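Local structure of trehalose-6-phosphate phosphatase (Candida albicans, 5DXF) at residues 336-341 with 436-441; 349-354 with 384-389; 417-422 with 445-450; 453-458 with 465-470. The protein belongs to glycosyltransferase family 20, in the GT-B clan, whose members are built from two Rossmann-like domains facing each other across a cleft. All coordinates share one frame; numbering follows the deposited sequence.

Contact 1 of 4, residues 336-341 with 436-441; sequences GRDRLD and GMNTTS
This is a strand-to-helix-start contact in a Rossmann-like domain: Arg337 and Asp338, near the C-terminal end of strand 332-339, face Asn438 and Thr440 at the N-terminal start of helix 439-447. The backbones come closest at Arg337 and Thr440, whose CA atoms lie 6.9 Å apart. Thr440 is the residue that points at the strand, and with OG1 anti to its carbonyl carbon (chi1 -58°) its hydroxyl is carried up to the backbone of Arg337. The resulting bond from Thr440 OG1 to Arg337 O, at 3.4 Å, is weak, and its proton also has another acceptor within range. A water lies in the plane of the Arg337 guanidinium, at its edge, and accepts from Arg337 NH2 at 2.9 Å. It also sits close to Thr440 OG1, too close for the geometry to be trusted, so a water bridge between the two residues is doubtful. Asn438 is the N-cap of the helix: its OD1 accepts from Ser441 N at 2.9 Å with an N-H...O angle of 136°, which fixes the amide and turns its ND2 toward the strand. There ND2 comes within 4.0 Å of Asp338 OD1, with amide and carboxylate planes 37° apart, an approach rather than a bond. The stronger partners of Asp338 are Lys349, in a salt bridge to OD2, and Gln371 NE2. Beside the contact, Tyr418 of helix 415-424 receives Arg337 in a cation-pi interaction. Strand 332-339 is itself paired with strand 367-374 through Gly336 and Asp338, while Asn438 and Ser441 rest on Ile430 of strand 428-430.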
loop_
_atom_site.group_PDB
_atom_site.type_symbol
_atom_site.label_atom_id
_atom_site.label_comp_id
_atom_site.label_asym_id
_atom_site.label_seq_id
_atom_site.Cartn_x
_atom_site.Cartn_y
_atom_site.Cartn_z
ATOM N N GLY A 336 -10.746 8.543 8.467
ATOM C CA GLY A 336 -9.775 8.116 7.478
ATOM C C GLY A 336 -8.388 7.971 8.074
ATOM O O GLY A 336 -8.058 8.623 9.067
ATOM N N ARG A 337 -7.580 7.098 7.477
ATOM C CA ARG A 337 -6.177 6.969 7.854
ATOM C C ARG A 337 -5.293 6.964 6.616
ATOM O O ARG A 337 -5.368 6.051 5.791
ATOM C CB ARG A 337 -5.924 5.699 8.668
ATOM C CG ARG A 337 -4.488 5.606 9.179
ATOM C CD ARG A 337 -4.235 4.375 10.040
ATOM N NE ARG A 337 -4.212 3.139 9.261
ATOM C CZ ARG A 337 -3.832 1.958 9.743
ATOM N NH1 ARG A 337 -3.439 1.849 11.004
ATOM N NH2 ARG A 337 -3.844 0.887 8.962
ATOM N N ASP A 338 -4.453 7.984 6.492
ATOM C CA ASP A 338 -3.565 8.094 5.346
ATOM C C ASP A 338 -2.201 8.612 5.773
ATOM O O ASP A 338 -2.087 9.319 6.769
ATOM C CB ASP A 338 -4.166 9.020 4.283
ATOM C CG ASP A 338 -5.536 8.568 3.820
ATOM O OD1 ASP A 338 -5.604 7.718 2.909
ATOM O OD2 ASP A 338 -6.543 9.063 4.367
ATOM N N ARG A 339 -1.168 8.250 5.020
ATOM C CA ARG A 339 0.144 8.851 5.208
ATOM C C ARG A 339 0.094 10.305 4.753
ATOM O O ARG A 339 -0.612 10.636 3.801
ATOM C CB ARG A 339 1.216 8.084 4.434
ATOM C CG ARG A 339 1.617 6.762 5.068
ATOM C CD ARG A 339 2.610 6.014 4.195
ATOM N NE ARG A 339 3.307 4.962 4.931
ATOM C CZ ARG A 339 4.291 4.224 4.427
ATOM N NH1 ARG A 339 4.696 4.416 3.179
ATOM N NH2 ARG A 339 4.869 3.291 5.170
ATOM N N LEU A 340 0.854 11.176 5.395
ATOM C CA LEU A 340 0.791 12.568 5.017
ATOM C C LEU A 340 1.723 12.732 3.842
ATOM O O LEU A 340 2.928 12.740 3.991
ATOM C CB LEU A 340 1.242 13.450 6.165
ATOM C CG LEU A 340 0.146 14.038 7.039
ATOM C CD1 LEU A 340 0.693 15.116 7.961
ATOM C CD2 LEU A 340 -0.962 14.580 6.167
ATOM N N ASP A 341 1.128 12.869 2.669
ATOM C CA ASP A 341 1.832 12.791 1.410
ATOM C C ASP A 341 1.095 13.543 0.333
ATOM O O ASP A 341 -0.049 13.904 0.507
ATOM C CB ASP A 341 1.961 11.347 0.988
ATOM C CG ASP A 341 3.376 10.931 0.848
ATOM O OD1 ASP A 341 4.210 11.810 0.576
ATOM O OD2 ASP A 341 3.665 9.734 1.014
ATOM N N GLY A 436 -1.212 2.486 -5.624
ATOM C CA GLY A 436 -1.417 1.136 -6.111
ATOM C C GLY A 436 -2.721 0.581 -5.577
ATOM O O GLY A 436 -3.565 0.107 -6.338
ATOM N N MET A 437 -2.891 0.654 -4.259
ATOM C CA MET A 437 -4.099 0.158 -3.613
ATOM C C MET A 437 -4.369 0.844 -2.278
ATOM O O MET A 437 -3.445 1.133 -1.518
ATOM C CB MET A 437 -4.008 -1.355 -3.402
ATOM C CG MET A 437 -4.741 -2.160 -4.455
ATOM S SD MET A 437 -6.492 -1.738 -4.505
ATOM C CE MET A 437 -6.931 -2.330 -6.134
ATOM N N ASN A 438 -5.644 1.097 -2.001
ATOM C CA ASN A 438 -6.051 1.651 -0.716
ATOM C C ASN A 438 -6.626 0.566 0.188
ATOM O O ASN A 438 -7.785 0.173 0.049
ATOM C CB ASN A 438 -7.069 2.774 -0.911
ATOM C CG ASN A 438 -7.280 3.592 0.349
ATOM O OD1 ASN A 438 -8.194 3.328 1.131
ATOM N ND2 ASN A 438 -6.429 4.591 0.555
ATOM N N THR A 439 -5.800 0.084 1.110
ATOM C CA THR A 439 -6.179 -0.968 2.047
ATOM C C THR A 439 -7.292 -0.514 2.996
ATOM O O THR A 439 -8.211 -1.279 3.328
ATOM C CB THR A 439 -4.952 -1.420 2.870
ATOM O OG1 THR A 439 -3.957 -1.960 1.991
ATOM C CG2 THR A 439 -5.336 -2.466 3.899
ATOM N N THR A 440 -7.199 0.745 3.414
ATOM C CA THR A 440 -8.116 1.332 4.384
ATOM C C THR A 440 -9.576 1.255 3.937
ATOM O O THR A 440 -10.465 1.026 4.756
ATOM C CB THR A 440 -7.746 2.806 4.661
ATOM O OG1 THR A 440 -6.396 2.875 5.138
ATOM C CG2 THR A 440 -8.677 3.419 5.699
ATOM N N SER A 441 -9.821 1.436 2.643
ATOM C CA SER A 441 -11.178 1.365 2.109
ATOM C C SER A 441 -11.766 -0.034 2.267
ATOM O O SER A 441 -12.901 -0.194 2.721
ATOM C CB SER A 441 -11.198 1.783 0.637
ATOM O OG SER A 441 -10.275 1.023 -0.122
HETATM O O HOH W 1 -4.623 1.762 6.330
#

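Contact 2 of 4, residues 349-354 with 384-389; sequences KLEGFE and ETRVTE
Arg386 is the first residue of 384-389 to approach the facing helix, and it does so through the end of its long side chain. Its NH2 stops 4.4 Å from Glu351 OE1, so the opposite charges are near each other but beyond salt-bridge distance; the carboxylate oxygen lies oblique to the guanidinium, and any attraction is probably modest at this solvent-facing side. Val387 follows and carries the apolar part. Its CA is 7.4 Å from that of Leu350, the nearest pair of the two backbones. Because CG1 stands anti to the backbone N (chi1 158°), this methyl meets Leu350 CD1 at 3.6 Å, the two side chains crossing at about a right angle. The same Leu350 CD1 also lies 3.4 Å from Val387 O, so one methyl covers both the side chain and the carbonyl of a single residue. Thr388 turns its CB from the partner helix and bonds within its own: OG1 donates to Glu384 O at 2.8 Å, an oxygen that Thr388 N reaches from the opposite face of the carbonyl plane. In the wider fold, helices 346-359 and 381-398 are the successive helices of a beta-alpha-beta-alpha-beta run. Leu350 continues onto Ile390 and Ile391 of the second helix and onto Leu369 of strand 367-374, Phe353 packs on Val367 of that strand, and a Glu354-Arg393 salt bridge ties the helices further along.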
loop_
_atom_site.group_PDB
_atom_site.type_symbol
_atom_site.label_atom_id
_atom_site.label_comp_id
_atom_site.label_asym_id
_atom_site.label_seq_id
_atom_site.Cartn_x
_atom_site.Cartn_y
_atom_site.Cartn_z
ATOM N N LYS A 349 -9.023 16.209 0.569
ATOM C CA LYS A 349 -10.059 15.798 1.507
ATOM C C LYS A 349 -10.469 16.963 2.401
ATOM O O LYS A 349 -11.658 17.210 2.611
ATOM C CB LYS A 349 -9.574 14.625 2.362
ATOM C CG LYS A 349 -10.613 14.084 3.331
ATOM C CD LYS A 349 -10.014 13.034 4.255
ATOM C CE LYS A 349 -9.282 11.953 3.473
ATOM N NZ LYS A 349 -8.816 10.848 4.355
ATOM N N LEU A 350 -9.476 17.679 2.916
ATOM C CA LEU A 350 -9.724 18.805 3.808
ATOM C C LEU A 350 -10.372 19.982 3.081
ATOM O O LEU A 350 -11.222 20.672 3.643
ATOM C CB LEU A 350 -8.422 19.252 4.470
ATOM C CG LEU A 350 -7.759 18.212 5.372
ATOM C CD1 LEU A 350 -6.447 18.741 5.916
ATOM C CD2 LEU A 350 -8.691 17.808 6.506
ATOM N N GLU A 351 -9.968 20.209 1.835
ATOM C CA GLU A 351 -10.557 21.276 1.034
ATOM C C GLU A 351 -12.017 20.962 0.723
ATOM O O GLU A 351 -12.897 21.815 0.889
ATOM C CB GLU A 351 -9.757 21.485 -0.253
ATOM C CG GLU A 351 -8.542 22.383 -0.066
ATOM C CD GLU A 351 -7.510 22.220 -1.163
ATOM O OE1 GLU A 351 -6.517 22.979 -1.161
ATOM O OE2 GLU A 351 -7.685 21.331 -2.022
ATOM N N GLY A 352 -12.271 19.732 0.289
ATOM C CA GLY A 352 -13.628 19.283 0.040
ATOM C C GLY A 352 -14.489 19.364 1.288
ATOM O O GLY A 352 -15.667 19.717 1.218
ATOM N N PHE A 353 -13.895 19.044 2.436
ATOM C CA PHE A 353 -14.608 19.088 3.709
ATOM C C PHE A 353 -14.963 20.516 4.088
ATOM O O PHE A 353 -16.067 20.788 4.566
ATOM C CB PHE A 353 -13.776 18.444 4.819
ATOM C CG PHE A 353 -14.442 18.470 6.167
ATOM C CD1 PHE A 353 -15.756 18.053 6.315
ATOM C CD2 PHE A 353 -13.749 18.895 7.289
ATOM C CE1 PHE A 353 -16.370 18.070 7.556
ATOM C CE2 PHE A 353 -14.357 18.912 8.531
ATOM C CZ PHE A 353 -15.668 18.500 8.665
ATOM N N GLU A 354 -14.018 21.425 3.879
ATOM C CA GLU A 354 -14.263 22.836 4.134
ATOM C C GLU A 354 -15.396 23.357 3.260
ATOM O O GLU A 354 -16.325 23.989 3.763
ATOM C CB GLU A 354 -13.002 23.658 3.895
ATOM C CG GLU A 354 -13.226 25.148 4.061
ATOM C CD GLU A 354 -11.961 25.947 3.876
ATOM O OE1 GLU A 354 -10.985 25.396 3.323
ATOM O OE2 GLU A 354 -11.934 27.128 4.284
ATOM N N GLU A 384 2.597 18.578 5.148
ATOM C CA GLU A 384 2.168 18.647 6.537
ATOM C C GLU A 384 1.788 20.081 6.907
ATOM O O GLU A 384 0.812 20.305 7.623
ATOM C CB GLU A 384 3.260 18.124 7.474
ATOM C CG GLU A 384 2.819 18.039 8.925
ATOM C CD GLU A 384 3.946 17.676 9.874
ATOM O OE1 GLU A 384 4.915 17.014 9.445
ATOM O OE2 GLU A 384 3.859 18.063 11.058
ATOM N N THR A 385 2.544 21.047 6.390
ATOM C CA THR A 385 2.296 22.460 6.677
ATOM C C THR A 385 0.971 22.939 6.077
ATOM O O THR A 385 0.199 23.642 6.733
ATOM C CB THR A 385 3.447 23.350 6.152
ATOM O OG1 THR A 385 4.672 22.986 6.800
ATOM C CG2 THR A 385 3.164 24.819 6.433
ATOM N N ARG A 386 0.711 22.552 4.832
ATOM C CA ARG A 386 -0.522 22.930 4.146
ATOM C C ARG A 386 -1.740 22.264 4.782
ATOM O O ARG A 386 -2.721 22.936 5.107
ATOM C CB ARG A 386 -0.451 22.564 2.663
ATOM C CG ARG A 386 0.570 23.353 1.862
ATOM C CD ARG A 386 0.616 22.854 0.426
ATOM N NE ARG A 386 -0.661 23.061 -0.250
ATOM C CZ ARG A 386 -0.960 22.578 -1.450
ATOM N NH1 ARG A 386 -0.072 21.851 -2.114
ATOM N NH2 ARG A 386 -2.149 22.818 -1.984
ATOM N N VAL A 387 -1.668 20.941 4.939
ATOM C CA VAL A 387 -2.704 20.162 5.625
ATOM C C VAL A 387 -3.082 20.807 6.943
ATOM O O VAL A 387 -4.264 21.032 7.245
ATOM C CB VAL A 387 -2.246 18.711 5.911
ATOM C CG1 VAL A 387 -3.063 18.098 7.050
ATOM C CG2 VAL A 387 -2.340 17.856 4.656
ATOM N N THR A 388 -2.044 21.098 7.716
ATOM C CA THR A 388 -2.176 21.708 9.019
ATOM C C THR A 388 -2.823 23.092 8.966
ATOM O O THR A 388 -3.671 23.427 9.795
ATOM C CB THR A 388 -0.804 21.812 9.669
ATOM O OG1 THR A 388 -0.382 20.512 10.102
ATOM C CG2 THR A 388 -0.862 22.706 10.823
ATOM N N GLU A 389 -2.413 23.892 7.987
ATOM C CA GLU A 389 -2.985 25.218 7.794
ATOM C C GLU A 389 -4.482 25.130 7.511
ATOM O O GLU A 389 -5.279 25.877 8.087
ATOM C CB GLU A 389 -2.262 25.949 6.656
ATOM C CG GLU A 389 -2.865 27.301 6.289
ATOM C CD GLU A 389 -2.014 28.076 5.296
ATOM O OE1 GLU A 389 -2.530 29.039 4.689
ATOM O OE2 GLU A 389 -0.825 27.727 5.130
#

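Contact 3 of 4, residues 417-422 with 445-450; sequences EYLALL and VICQKY
Leu422 and Cys447 bring the two backbones to a CA-CA separation of 6.1 Å, where helix 415-424 passes the C-terminal end of helix 439-447. Cys447 points toward the other helix, and with SG anti to the carbonyl carbon (chi1 -72°) the sulfur lies alongside Leu422, 3.8 Å from its CB and 4.0 Å from its CD1. Leu419, one turn earlier, adds its CD2 at 4.2 Å from the same Cys447 SG, so two leucines border one thiol. The polar part falls to Gln448, just past the helix end. Its chain bends at chi2 (-59°), bringing the amide across to the other helix, where NE2 donates to Leu422 O at 2.6 Å; the N-H...O angle of 124° makes this bond weak. The same NE2 also donates to Arg423 O, and OE1 accepts from Ser453 N, so both ends of this buried amide are satisfied. Further helices enclose the pair: Leu419 touches Asp309 of helix 303-311, Ala420 rests on helix 317-327, and Val445 and Gln448 pack on helix 493-509, while Ser453 lies just before strand 455-458.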
loop_
_atom_site.group_PDB
_atom_site.type_symbol
_atom_site.label_atom_id
_atom_site.label_comp_id
_atom_site.label_asym_id
_atom_site.label_seq_id
_atom_site.Cartn_x
_atom_site.Cartn_y
_atom_site.Cartn_z
ATOM N N GLU A 417 -7.946 0.281 18.398
ATOM C CA GLU A 417 -8.430 1.655 18.330
ATOM C C GLU A 417 -8.769 2.027 16.891
ATOM O O GLU A 417 -9.760 2.709 16.630
ATOM C CB GLU A 417 -7.390 2.622 18.897
ATOM C CG GLU A 417 -7.376 2.705 20.414
ATOM C CD GLU A 417 -6.122 3.374 20.943
ATOM O OE1 GLU A 417 -5.122 3.427 20.198
ATOM O OE2 GLU A 417 -6.138 3.850 22.098
ATOM N N TYR A 418 -7.936 1.564 15.964
ATOM C CA TYR A 418 -8.127 1.820 14.542
ATOM C C TYR A 418 -9.392 1.151 14.025
ATOM O O TYR A 418 -10.228 1.796 13.382
ATOM C CB TYR A 418 -6.911 1.336 13.754
ATOM C CG TYR A 418 -7.074 1.401 12.251
ATOM C CD1 TYR A 418 -7.165 2.619 11.595
ATOM C CD2 TYR A 418 -7.124 0.241 11.488
ATOM C CE1 TYR A 418 -7.311 2.684 10.223
ATOM C CE2 TYR A 418 -7.267 0.295 10.114
ATOM C CZ TYR A 418 -7.359 1.520 9.489
ATOM O OH TYR A 418 -7.503 1.582 8.124
ATOM N N LEU A 419 -9.531 -0.140 14.310
ATOM C CA LEU A 419 -10.717 -0.887 13.899
ATOM C C LEU A 419 -11.984 -0.325 14.530
ATOM O O LEU A 419 -13.029 -0.253 13.877
ATOM C CB LEU A 419 -10.571 -2.362 14.261
ATOM C CG LEU A 419 -9.424 -3.076 13.549
ATOM C CD1 LEU A 419 -9.502 -4.569 13.791
ATOM C CD2 LEU A 419 -9.452 -2.770 12.062
ATOM N N ALA A 420 -11.889 0.060 15.802
ATOM C CA ALA A 420 -12.969 0.783 16.462
ATOM C C ALA A 420 -13.354 1.973 15.609
ATOM O O ALA A 420 -14.496 2.088 15.182
ATOM C CB ALA A 420 -12.556 1.246 17.842
ATOM N N LEU A 421 -12.380 2.847 15.363
ATOM C CA LEU A 421 -12.571 4.038 14.536
ATOM C C LEU A 421 -13.299 3.743 13.219
ATOM O O LEU A 421 -14.230 4.462 12.844
ATOM C CB LEU A 421 -11.219 4.707 14.254
ATOM C CG LEU A 421 -10.598 5.518 15.401
ATOM C CD1 LEU A 421 -9.141 5.849 15.113
ATOM C CD2 LEU A 421 -11.399 6.785 15.652
ATOM N N LEU A 422 -12.888 2.686 12.527
ATOM C CA LEU A 422 -13.552 2.313 11.282
ATOM C C LEU A 422 -15.001 1.888 11.517
ATOM O O LEU A 422 -15.889 2.262 10.751
ATOM C CB LEU A 422 -12.788 1.195 10.573
ATOM C CG LEU A 422 -11.414 1.581 10.022
ATOM C CD1 LEU A 422 -10.791 0.420 9.263
ATOM C CD2 LEU A 422 -11.510 2.816 9.136
ATOM N N VAL A 445 -14.856 -1.285 4.577
ATOM C CA VAL A 445 -16.009 -2.010 4.055
ATOM C C VAL A 445 -16.279 -3.251 4.902
ATOM O O VAL A 445 -17.433 -3.550 5.215
ATOM C CB VAL A 445 -15.817 -2.413 2.574
ATOM C CG1 VAL A 445 -16.924 -3.346 2.126
ATOM C CG2 VAL A 445 -15.786 -1.179 1.686
ATOM N N ILE A 446 -15.218 -3.962 5.288
ATOM C CA ILE A 446 -15.389 -5.094 6.200
ATOM C C ILE A 446 -16.004 -4.637 7.524
ATOM O O ILE A 446 -16.940 -5.255 8.042
ATOM C CB ILE A 446 -14.058 -5.814 6.507
ATOM C CG1 ILE A 446 -13.503 -6.502 5.263
ATOM C CG2 ILE A 446 -14.250 -6.833 7.620
ATOM C CD1 ILE A 446 -12.250 -7.288 5.542
ATOM N N CYS A 447 -15.474 -3.542 8.058
ATOM C CA CYS A 447 -15.901 -3.026 9.353
ATOM C C CYS A 447 -17.323 -2.481 9.339
ATOM O O CYS A 447 -17.903 -2.235 10.395
ATOM C CB CYS A 447 -14.944 -1.930 9.829
ATOM S SG CYS A 447 -13.320 -2.520 10.356
ATOM N N GLN A 448 -17.881 -2.285 8.148
ATOM C CA GLN A 448 -19.216 -1.709 8.042
ATOM C C GLN A 448 -20.293 -2.698 7.619
ATOM O O GLN A 448 -21.399 -2.284 7.290
ATOM C CB GLN A 448 -19.207 -0.539 7.055
ATOM C CG GLN A 448 -18.486 0.680 7.570
ATOM C CD GLN A 448 -19.080 1.204 8.859
ATOM O OE1 GLN A 448 -20.286 1.115 9.081
ATOM N NE2 GLN A 448 -18.234 1.754 9.719
ATOM N N LYS A 449 -19.992 -3.993 7.627
ATOM C CA LYS A 449 -20.955 -4.975 7.131
ATOM C C LYS A 449 -22.252 -4.972 7.941
ATOM O O LYS A 449 -23.330 -5.177 7.386
ATOM C CB LYS A 449 -20.347 -6.388 7.116
ATOM C CG LYS A 449 -20.538 -7.191 8.395
ATOM C CD LYS A 449 -19.742 -8.491 8.374
ATOM C CE LYS A 449 -20.599 -9.700 7.997
ATOM N NZ LYS A 449 -19.884 -10.996 8.225
ATOM N N TYR A 450 -22.160 -4.719 9.240
ATOM C CA TYR A 450 -23.355 -4.708 10.071
ATOM C C TYR A 450 -23.921 -3.298 10.178
ATOM O O TYR A 450 -25.134 -3.110 10.274
ATOM C CB TYR A 450 -23.049 -5.273 11.461
ATOM C CG TYR A 450 -22.509 -6.686 11.445
ATOM C CD1 TYR A 450 -21.301 -6.994 12.054
ATOM C CD2 TYR A 450 -23.206 -7.711 10.818
ATOM C CE1 TYR A 450 -20.804 -8.288 12.047
ATOM C CE2 TYR A 450 -22.717 -9.007 10.804
ATOM C CZ TYR A 450 -21.515 -9.290 11.419
ATOM O OH TYR A 450 -21.028 -10.576 11.407
#

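Contact 4 of 4, residues 453-458 with 465-470; sequences SPLILS and TVLKDA
Leu455 and Leu457 of strand 455-458 pack against Leu467 and Ala470 in the loop that carries the chain to the next parallel strand, 471-473, of a Rossmann-like domain. The evidence for an apolar contact is that the side chains that touch are three leucines and an alanine, and that no hydrogen bond joins the two segments; its size is 165 Å² of buried surface. Side chains alternate along the strand, so Leu455 and Leu457 point to the loop and Ile456 between them points away. On this packed inner face Leu467, with CG anti to its carbonyl carbon (chi1 -54°), extends CD1 to 4.1 Å from Leu455 CD2, the two chains crossing at about a right angle, while Leu457 CD2 lies 4.3 Å from Leu467 CB, nearer the root of the same side chain. The loop's outer side contrasts with this. Thr465 and Lys468 turn away from the strand, and together with Asp469 they are exposed to solvent. Two turns separate the sides: an inverse gamma turn centred on Leu467 and a type I beta turn from Leu467 to Ala470, closed by Ala470 N to Leu467 O at 3.2 Å. Between them they leave Leu467 and Ala470 pointing toward the strand and Lys468 away from it. Helix 493-509 covers the buried pair through Leu503, which touches both, and Leu442 of helix 439-447 also meets Leu467. At the far end of the turn the Ala470 methyl completes the inner face, its CB 4.4 Å from Leu457 CD2 and equally far from the backbone oxygen Leu455 O.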
loop_
_atom_site.group_PDB
_atom_site.type_symbol
_atom_site.label_atom_id
_atom_site.label_comp_id
_atom_site.label_asym_id
_atom_site.label_seq_id
_atom_site.Cartn_x
_atom_site.Cartn_y
_atom_site.Cartn_z
ATOM N N SER A 453 -22.188 1.842 6.813
ATOM C CA SER A 453 -21.845 3.231 6.523
ATOM C C SER A 453 -21.188 3.363 5.145
ATOM O O SER A 453 -20.400 2.505 4.741
ATOM C CB SER A 453 -20.935 3.802 7.612
ATOM O OG SER A 453 -21.669 4.060 8.797
ATOM N N PRO A 454 -21.525 4.442 4.415
ATOM C CA PRO A 454 -21.054 4.676 3.043
ATOM C C PRO A 454 -19.558 4.971 2.896
ATOM O O PRO A 454 -18.900 5.574 3.761
ATOM C CB PRO A 454 -21.876 5.892 2.595
ATOM C CG PRO A 454 -22.268 6.573 3.846
ATOM C CD PRO A 454 -22.490 5.472 4.841
ATOM N N LEU A 455 -19.035 4.527 1.758
ATOM C CA LEU A 455 -17.657 4.769 1.369
ATOM C C LEU A 455 -17.606 5.631 0.114
ATOM O O LEU A 455 -18.230 5.309 -0.899
ATOM C CB LEU A 455 -16.927 3.448 1.129
ATOM C CG LEU A 455 -15.610 3.557 0.358
ATOM C CD1 LEU A 455 -14.546 4.241 1.202
ATOM C CD2 LEU A 455 -15.140 2.189 -0.112
ATOM N N ILE A 456 -16.872 6.734 0.191
ATOM C CA ILE A 456 -16.637 7.576 -0.972
ATOM C C ILE A 456 -15.203 7.378 -1.448
ATOM O O ILE A 456 -14.253 7.467 -0.663
ATOM C CB ILE A 456 -16.895 9.060 -0.670
ATOM C CG1 ILE A 456 -18.289 9.244 -0.070
ATOM C CG2 ILE A 456 -16.753 9.891 -1.936
ATOM C CD1 ILE A 456 -18.668 10.693 0.147
ATOM N N LEU A 457 -15.059 7.105 -2.741
ATOM C CA LEU A 457 -13.788 6.675 -3.301
ATOM C C LEU A 457 -13.325 7.585 -4.432
ATOM O O LEU A 457 -14.103 7.943 -5.320
ATOM C CB LEU A 457 -13.901 5.230 -3.797
ATOM C CG LEU A 457 -12.691 4.325 -3.573
ATOM C CD1 LEU A 457 -12.300 4.355 -2.110
ATOM C CD2 LEU A 457 -12.994 2.901 -4.015
ATOM N N SER A 458 -12.053 7.965 -4.383
ATOM C CA SER A 458 -11.444 8.739 -5.456
ATOM C C SER A 458 -11.364 7.854 -6.687
ATOM O O SER A 458 -11.078 6.663 -6.580
ATOM C CB SER A 458 -10.055 9.244 -5.055
ATOM O OG SER A 458 -9.365 9.794 -6.163
ATOM N N THR A 465 -10.755 0.494 -9.147
ATOM C CA THR A 465 -10.747 -0.569 -10.146
ATOM C C THR A 465 -11.535 -1.797 -9.694
ATOM O O THR A 465 -12.214 -2.434 -10.510
ATOM C CB THR A 465 -9.304 -0.990 -10.504
ATOM O OG1 THR A 465 -8.729 -0.016 -11.385
ATOM C CG2 THR A 465 -9.275 -2.355 -11.179
ATOM N N VAL A 466 -11.474 -2.127 -8.406
ATOM C CA VAL A 466 -12.146 -3.338 -7.940
ATOM C C VAL A 466 -13.536 -3.053 -7.367
ATOM O O VAL A 466 -14.474 -3.811 -7.616
ATOM C CB VAL A 466 -11.291 -4.096 -6.883
ATOM C CG1 VAL A 466 -9.908 -4.376 -7.449
ATOM C CG2 VAL A 466 -11.184 -3.324 -5.570
ATOM N N LEU A 467 -13.677 -1.953 -6.629
ATOM C CA LEU A 467 -14.954 -1.591 -6.024
ATOM C C LEU A 467 -15.714 -0.631 -6.934
ATOM O O LEU A 467 -15.919 0.535 -6.592
ATOM C CB LEU A 467 -14.742 -0.970 -4.637
ATOM C CG LEU A 467 -13.919 -1.789 -3.635
ATOM C CD1 LEU A 467 -13.912 -1.118 -2.272
ATOM C CD2 LEU A 467 -14.432 -3.219 -3.526
ATOM N N LYS A 468 -16.136 -1.135 -8.091
ATOM C CA LYS A 468 -16.791 -0.318 -9.110
ATOM C C LYS A 468 -18.095 0.317 -8.635
ATOM O O LYS A 468 -18.426 1.435 -9.026
ATOM C CB LYS A 468 -17.059 -1.155 -10.369
ATOM C CG LYS A 468 -15.880 -1.243 -11.328
ATOM C CD LYS A 468 -16.304 -1.809 -12.677
ATOM C CE LYS A 468 -16.410 -3.326 -12.645
ATOM N NZ LYS A 468 -17.357 -3.832 -13.682
ATOM N N ASP A 469 -18.829 -0.393 -7.786
ATOM C CA ASP A 469 -20.152 0.055 -7.355
ATOM C C ASP A 469 -20.106 1.126 -6.264
ATOM O O ASP A 469 -21.131 1.722 -5.933
ATOM C CB ASP A 469 -20.975 -1.140 -6.869
ATOM C CG ASP A 469 -21.546 -1.957 -8.011
ATOM O OD1 ASP A 469 -22.224 -1.367 -8.879
ATOM O OD2 ASP A 469 -21.312 -3.183 -8.044
ATOM N N ALA A 470 -18.924 1.367 -5.709
ATOM C CA ALA A 470 -18.767 2.373 -4.664
ATOM C C ALA A 470 -19.039 3.769 -5.205
ATOM O O ALA A 470 -18.866 4.024 -6.398
ATOM C CB ALA A 470 -17.369 2.306 -4.062
#

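How the contacts relate
Contacts 1, 3 and 4 are buried, whereas contact 2 is only partly so, with a charged pair toward solvent. Helix 439-447 is shared by contacts 1 and 3, which use its two ends: polar capping and a water at the start, a thiol against two leucines and a weak amide bond at the finish. Contact 4 is apolar and touches both, since Ser441 meets Leu457 and Val445 CG2 lies 3.9 Å from Leu455 CD2. Contact 2 joins the group through contact 1 alone: Leu340 CD2 packs 3.9 Å from Val387 CG2, and Lys349 NZ forms a salt bridge with Asp338 OD2. From contacts 3 and 4 it stays apart, nearest atoms about 10 and 8 Å away.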